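STU0660 (PDB 3ZTH) is a large Csn2-type Cas protein of Streptococcus thermophilus that binds magnesium and probably DNA, and is involved in CRISPR-mediated bacterial immunity. Local coordinates at residues V267-Y271 with F283-F289; R273-P279 with I320-L324. Residue numbers count along the deposited sequence, not the author numbering.

Contact 1: V267-Y271 with F283-F289; sequences VEFMY and FPTREGF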
loop_
_atom_site.group_PDB
_atom_site.type_symbol
_atom_site.label_atom_id
_atom_site.label_comp_id
_atom_site.label_asym_id
_atom_site.label_seq_id
_atom_site.Cartn_x
_atom_site.Cartn_y
_atom_site.Cartn_z
ATOM N N VAL A 267 48.534 27.806 12.515
ATOM C CA VAL A 267 49.510 27.178 13.400
ATOM C C VAL A 267 50.723 28.061 13.716
ATOM O O VAL A 267 51.120 28.186 14.874
ATOM C CB VAL A 267 50.005 25.846 12.795
ATOM C CG1 VAL A 267 50.889 25.110 13.787
ATOM C CG2 VAL A 267 48.807 24.994 12.396
ATOM N N GLU A 268 51.316 28.669 12.696
ATOM C CA GLU A 268 52.471 29.528 12.933
ATOM C C GLU A 268 52.074 30.702 13.833
ATOM O O GLU A 268 52.827 31.115 14.718
ATOM C CB GLU A 268 53.038 30.049 11.609
ATOM C CG GLU A 268 54.327 30.858 11.764
ATOM C CD GLU A 268 55.399 30.122 12.568
ATOM O OE1 GLU A 268 55.487 28.874 12.459
ATOM O OE2 GLU A 268 56.163 30.793 13.301
ATOM N N PHE A 269 50.885 31.238 13.606
ATOM C CA PHE A 269 50.404 32.341 14.415
ATOM C C PHE A 269 50.370 31.913 15.888
ATOM O O PHE A 269 50.932 32.582 16.749
ATOM C CB PHE A 269 48.998 32.756 13.958
ATOM C CG PHE A 269 48.366 33.814 14.824
ATOM C CD1 PHE A 269 48.643 35.164 14.614
ATOM C CD2 PHE A 269 47.523 33.454 15.877
ATOM C CE1 PHE A 269 48.088 36.143 15.444
ATOM C CE2 PHE A 269 46.963 34.424 16.715
ATOM C CZ PHE A 269 47.246 35.772 16.498
HETATM N N MSE A 270 49.722 30.786 16.164
HETATM C CA MSE A 270 49.604 30.287 17.529
HETATM C C MSE A 270 50.932 29.885 18.151
HETATM O O MSE A 270 51.146 30.059 19.355
HETATM C CB MSE A 270 48.642 29.107 17.572
HETATM C CG MSE A 270 47.243 29.467 17.121
HETATM SE SE MSE A 270 46.011 28.007 17.393
HETATM C CE MSE A 270 46.491 26.922 15.868
ATOM N N TYR A 271 51.828 29.346 17.337
ATOM C CA TYR A 271 53.125 28.944 17.853
ATOM C C TYR A 271 53.827 30.161 18.439
ATOM O O TYR A 271 54.303 30.130 19.576
ATOM C CB TYR A 271 53.986 28.355 16.743
ATOM C CG TYR A 271 55.358 27.927 17.205
ATOM C CD1 TYR A 271 55.540 26.729 17.896
ATOM C CD2 TYR A 271 56.474 28.720 16.954
ATOM C CE1 TYR A 271 56.797 26.331 18.325
ATOM C CE2 TYR A 271 57.741 28.333 17.377
ATOM C CZ TYR A 271 57.895 27.136 18.064
ATOM O OH TYR A 271 59.146 26.752 18.495
ATOM N N PHE A 283 61.716 26.449 24.514
ATOM C CA PHE A 283 60.505 26.418 23.703
ATOM C C PHE A 283 60.409 25.083 22.987
ATOM O O PHE A 283 61.420 24.493 22.603
ATOM C CB PHE A 283 60.524 27.522 22.643
ATOM C CG PHE A 283 60.690 28.898 23.199
ATOM C CD1 PHE A 283 59.803 29.392 24.152
ATOM C CD2 PHE A 283 61.729 29.718 22.758
ATOM C CE1 PHE A 283 59.944 30.686 24.661
ATOM C CE2 PHE A 283 61.880 31.017 23.261
ATOM C CZ PHE A 283 60.982 31.499 24.216
ATOM N N PRO A 284 59.185 24.580 22.817
ATOM C CA PRO A 284 59.017 23.304 22.124
ATOM C C PRO A 284 59.251 23.532 20.639
ATOM O O PRO A 284 59.124 24.650 20.147
ATOM C CB PRO A 284 57.567 22.935 22.424
ATOM C CG PRO A 284 57.309 23.608 23.752
ATOM C CD PRO A 284 57.962 24.950 23.548
ATOM N N THR A 285 59.610 22.475 19.930
ATOM C CA THR A 285 59.829 22.579 18.498
ATOM C C THR A 285 58.469 22.822 17.845
ATOM O O THR A 285 57.414 22.576 18.451
ATOM C CB THR A 285 60.433 21.272 17.932
ATOM O OG1 THR A 285 60.552 21.374 16.515
ATOM C CG2 THR A 285 59.536 20.088 18.234
ATOM N N ARG A 286 58.481 23.305 16.614
ATOM C CA ARG A 286 57.234 23.556 15.918
ATOM C C ARG A 286 56.423 22.268 15.806
ATOM O O ARG A 286 55.195 22.288 15.872
ATOM C CB ARG A 286 57.522 24.135 14.534
ATOM C CG ARG A 286 56.974 25.531 14.356
ATOM C CD ARG A 286 57.702 26.265 13.264
ATOM N NE ARG A 286 58.909 26.877 13.793
ATOM C CZ ARG A 286 59.034 28.172 14.057
ATOM N NH1 ARG A 286 58.021 29.000 13.834
ATOM N NH2 ARG A 286 60.171 28.631 14.557
ATOM N N GLU A 287 57.115 21.146 15.641
ATOM C CA GLU A 287 56.443 19.866 15.533
ATOM C C GLU A 287 55.944 19.422 16.911
ATOM O O GLU A 287 54.838 18.903 17.040
ATOM C CB GLU A 287 57.388 18.814 14.950
ATOM C CG GLU A 287 56.782 17.424 14.850
ATOM C CD GLU A 287 55.506 17.394 14.023
ATOM O OE1 GLU A 287 55.108 18.446 13.479
ATOM O OE2 GLU A 287 54.893 16.312 13.906
ATOM N N GLY A 288 56.765 19.626 17.937
ATOM C CA GLY A 288 56.366 19.252 19.280
ATOM C C GLY A 288 55.155 20.072 19.695
ATOM O O GLY A 288 54.282 19.614 20.430
ATOM N N PHE A 289 55.103 21.304 19.212
ATOM C CA PHE A 289 53.990 22.174 19.526
ATOM C C PHE A 289 52.753 21.690 18.794
ATOM O O PHE A 289 51.674 21.595 19.369
ATOM C CB PHE A 289 54.294 23.610 19.095
ATOM C CG PHE A 289 53.095 24.500 19.119
ATOM C CD1 PHE A 289 52.506 24.862 20.332
ATOM C CD2 PHE A 289 52.511 24.928 17.935
ATOM C CE1 PHE A 289 51.348 25.636 20.362
ATOM C CE2 PHE A 289 51.348 25.705 17.954
ATOM C CZ PHE A 289 50.768 26.057 19.171
#
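Y271, with a t chi1 that swings its ring off helix 267-277, packs against R286 and F289, from the first turn of helix 286-296. Over one face of the ring sits R286, its CG 3.9 Å from the Y271 centroid and almost exactly on the ring normal, a CH-pi contact. F289, also t, presents its own face to the Y271 edge in an offset edge-to-face pair, with centroids 5.4 Å apart and planes at 70°; Y271 CA adds a CH-pi contact over that same F289 ring. Here two successive helices of the helical C-terminal part of this Csn2 protein, joined by the loop 278-285, pack against each other. At the tip of the ring, Y271 OH donates a hydrogen bond to P284 O (2.7 Å), just before the N-cap residue T285. The R286 side chain, whose chi1 of -117° falls between wells, reaches back past the tyrosine to form a salt bridge with E268, R286 NH1 lying 2.6 Å from E268 OE2 and hydrogen-bonding to E268 OE1 at 2.9 Å. On the buried side, F289 CZ rests 4.0 Å from CB of selenomethionine M270, and F289 CE2 lies 4.2 Å from V267 CG1.

Contact 2: R273-P279 with I320-L324; sequences RVMKYYP and ILNQL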
loop_
_atom_site.group_PDB
_atom_site.type_symbol
_atom_site.label_atom_id
_atom_site.label_comp_id
_atom_site.label_asym_id
_atom_site.label_seq_id
_atom_site.Cartn_x
_atom_site.Cartn_y
_atom_site.Cartn_z
ATOM N N ARG A 273 52.579 33.091 19.398
ATOM C CA ARG A 273 51.859 33.606 20.562
ATOM C C ARG A 273 52.201 32.774 21.788
ATOM O O ARG A 273 52.634 33.305 22.808
ATOM C CB ARG A 273 50.341 33.552 20.341
ATOM C CG ARG A 273 49.774 34.591 19.388
ATOM C CD ARG A 273 50.075 36.004 19.872
ATOM N NE ARG A 273 49.262 37.018 19.198
ATOM C CZ ARG A 273 47.942 37.139 19.337
ATOM N NH1 ARG A 273 47.266 36.311 20.125
ATOM N NH2 ARG A 273 47.293 38.097 18.689
ATOM N N VAL A 274 52.002 31.464 21.678
ATOM C CA VAL A 274 52.275 30.546 22.778
ATOM C C VAL A 274 53.720 30.672 23.232
ATOM O O VAL A 274 54.000 30.761 24.427
ATOM C CB VAL A 274 51.983 29.083 22.360
ATOM C CG1 VAL A 274 52.361 28.119 23.469
ATOM C CG2 VAL A 274 50.511 28.936 22.028
HETATM N N MSE A 275 54.636 30.687 22.275
HETATM C CA MSE A 275 56.051 30.809 22.588
HETATM C C MSE A 275 56.295 32.040 23.470
HETATM O O MSE A 275 57.065 31.983 24.427
HETATM C CB MSE A 275 56.850 30.888 21.284
HETATM C CG MSE A 275 58.350 31.073 21.440
HETATM SE SE MSE A 275 59.326 30.759 19.767
HETATM C CE MSE A 275 58.738 32.314 18.752
ATOM N N LYS A 276 55.620 33.145 23.162
ATOM C CA LYS A 276 55.779 34.366 23.947
ATOM C C LYS A 276 55.379 34.155 25.412
ATOM O O LYS A 276 55.978 34.733 26.316
ATOM C CB LYS A 276 54.955 35.508 23.345
ATOM C CG LYS A 276 55.087 36.801 24.131
ATOM C CD LYS A 276 54.303 37.970 23.534
ATOM C CE LYS A 276 54.571 39.257 24.341
ATOM N NZ LYS A 276 53.870 40.477 23.825
ATOM N N TYR A 277 54.371 33.316 25.638
ATOM C CA TYR A 277 53.884 33.021 26.983
ATOM C C TYR A 277 54.559 31.836 27.666
ATOM O O TYR A 277 54.405 31.648 28.871
ATOM C CB TYR A 277 52.385 32.750 26.947
ATOM C CG TYR A 277 51.524 33.983 26.904
ATOM C CD1 TYR A 277 51.185 34.575 25.689
ATOM C CD2 TYR A 277 51.024 34.550 28.080
ATOM C CE1 TYR A 277 50.367 35.695 25.641
ATOM C CE2 TYR A 277 50.202 35.671 28.042
ATOM C CZ TYR A 277 49.876 36.232 26.819
ATOM O OH TYR A 277 49.035 37.313 26.763
ATOM N N TYR A 278 55.297 31.029 26.914
ATOM C CA TYR A 278 55.951 29.867 27.506
ATOM C C TYR A 278 56.828 30.258 28.702
ATOM O O TYR A 278 57.680 31.147 28.604
ATOM C CB TYR A 278 56.794 29.143 26.463
ATOM C CG TYR A 278 56.890 27.666 26.721
ATOM C CD1 TYR A 278 55.796 26.834 26.496
ATOM C CD2 TYR A 278 58.067 27.094 27.193
ATOM C CE1 TYR A 278 55.865 25.468 26.732
ATOM C CE2 TYR A 278 58.149 25.723 27.435
ATOM C CZ TYR A 278 57.046 24.919 27.202
ATOM O OH TYR A 278 57.114 23.568 27.443
ATOM N N PRO A 279 56.641 29.576 29.844
ATOM C CA PRO A 279 57.389 29.826 31.082
ATOM C C PRO A 279 58.847 29.373 31.073
ATOM O O PRO A 279 59.516 29.388 32.109
ATOM C CB PRO A 279 56.572 29.077 32.124
ATOM C CG PRO A 279 56.126 27.872 31.356
ATOM C CD PRO A 279 55.686 28.468 30.026
ATOM N N ILE A 320 48.014 27.934 28.314
ATOM C CA ILE A 320 48.342 29.091 27.502
ATOM C C ILE A 320 47.309 29.285 26.398
ATOM O O ILE A 320 46.808 30.399 26.199
ATOM C CB ILE A 320 49.773 28.966 26.904
ATOM C CG1 ILE A 320 50.801 28.976 28.040
ATOM C CG2 ILE A 320 50.052 30.114 25.965
ATOM C CD1 ILE A 320 52.238 28.738 27.601
ATOM N N LEU A 321 46.969 28.203 25.697
ATOM C CA LEU A 321 45.992 28.297 24.620
ATOM C C LEU A 321 44.673 28.831 25.134
ATOM O O LEU A 321 44.087 29.739 24.531
ATOM C CB LEU A 321 45.786 26.941 23.945
ATOM C CG LEU A 321 46.913 26.545 22.986
ATOM C CD1 LEU A 321 46.667 25.146 22.462
ATOM C CD2 LEU A 321 47.001 27.547 21.836
ATOM N N ASN A 322 44.200 28.283 26.247
ATOM C CA ASN A 322 42.946 28.765 26.810
ATOM C C ASN A 322 43.014 30.271 27.012
ATOM O O ASN A 322 42.094 30.998 26.649
ATOM C CB ASN A 322 42.652 28.076 28.134
ATOM C CG ASN A 322 41.624 26.988 27.993
ATOM O OD1 ASN A 322 41.433 26.177 28.901
ATOM N ND2 ASN A 322 40.944 26.963 26.848
ATOM N N GLN A 323 44.117 30.736 27.581
ATOM C CA GLN A 323 44.301 32.159 27.815
ATOM C C GLN A 323 44.170 32.966 26.519
ATOM O O GLN A 323 43.588 34.052 26.523
ATOM C CB GLN A 323 45.665 32.412 28.463
ATOM C CG GLN A 323 45.878 33.858 28.844
ATOM C CD GLN A 323 47.092 34.079 29.722
ATOM O OE1 GLN A 323 47.407 35.219 30.078
ATOM N NE2 GLN A 323 47.781 32.997 30.084
ATOM N N LEU A 324 44.697 32.437 25.413
ATOM C CA LEU A 324 44.622 33.122 24.122
ATOM C C LEU A 324 43.187 33.289 23.656
ATOM O O LEU A 324 42.897 34.107 22.783
ATOM C CB LEU A 324 45.402 32.363 23.049
ATOM C CG LEU A 324 46.915 32.265 23.234
ATOM C CD1 LEU A 324 47.509 31.774 21.934
ATOM C CD2 LEU A 324 47.524 33.620 23.598
#
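Helix segments 273-277 and 320-324 cross steeply, their N-to-C directions 117° apart and their axes approaching to 10.0 Å. This is helix-helix packing within the helical C-terminal part of the Csn2 chain, bringing the last turn of helix 267-277 against the C-terminal portion of helix 312-324. The backbones come nearest at V274 and I320, whose CA atoms are 6.3 Å apart, whereas R273 and L324 are separated by 8.1 Å between CA atoms. Segment 273-279 leaves helical geometry at Y278, so the contact continues from a helix into the loop that follows it.

I320 is the central apolar residue. Its CG2 lies 3.9 Å from V274 CG1 and 3.7 Å from Y277 CB, while its extended CD1 reaches the helix end, 3.9 Å from Y278 CA and 4.2 Å from P279 CD. V274 also meets the neighbouring L321 and, one turn on from I320, L324: V274 CG2 is 3.8 Å from L321 CD2 and 4.1 Å from L324 CD1. Toward the more exposed margin, the ring of Y277 packs on L324, and Q323 lies alongside the tyrosine. The side chains of I317 and F289 also touch V274, extending the apolar packing beyond the two segments. L342 of a second subunit packs on Y278, and F345 of that subunit on P279 and I320, so this crossing also borders a subunit interface. At the R273 end of the crossing, R273 CB meets L324 CD1 at 3.7 Å.

Helix 267-277 is common to both contacts: residues 267-271 meet the start of helix 286-296, and its last turn meets helix 312-324, the next helix in the chain. The contact centres are about 11 Å apart, and the packing is continuous between them. F289 CE1 of contact 1 lies 3.8 Å from V274 CG2 of contact 2, while the loop before helix 286-296 lies against the end of the shared helix and the residue that follows it, with F283 CE1 3.2 Å from M275 O, F283 CD1 3.8 Å from Y278 CB and P284 CG 3.7 Å from Y278 OH. Neither contact is at the magnesium site of Q26 and D240.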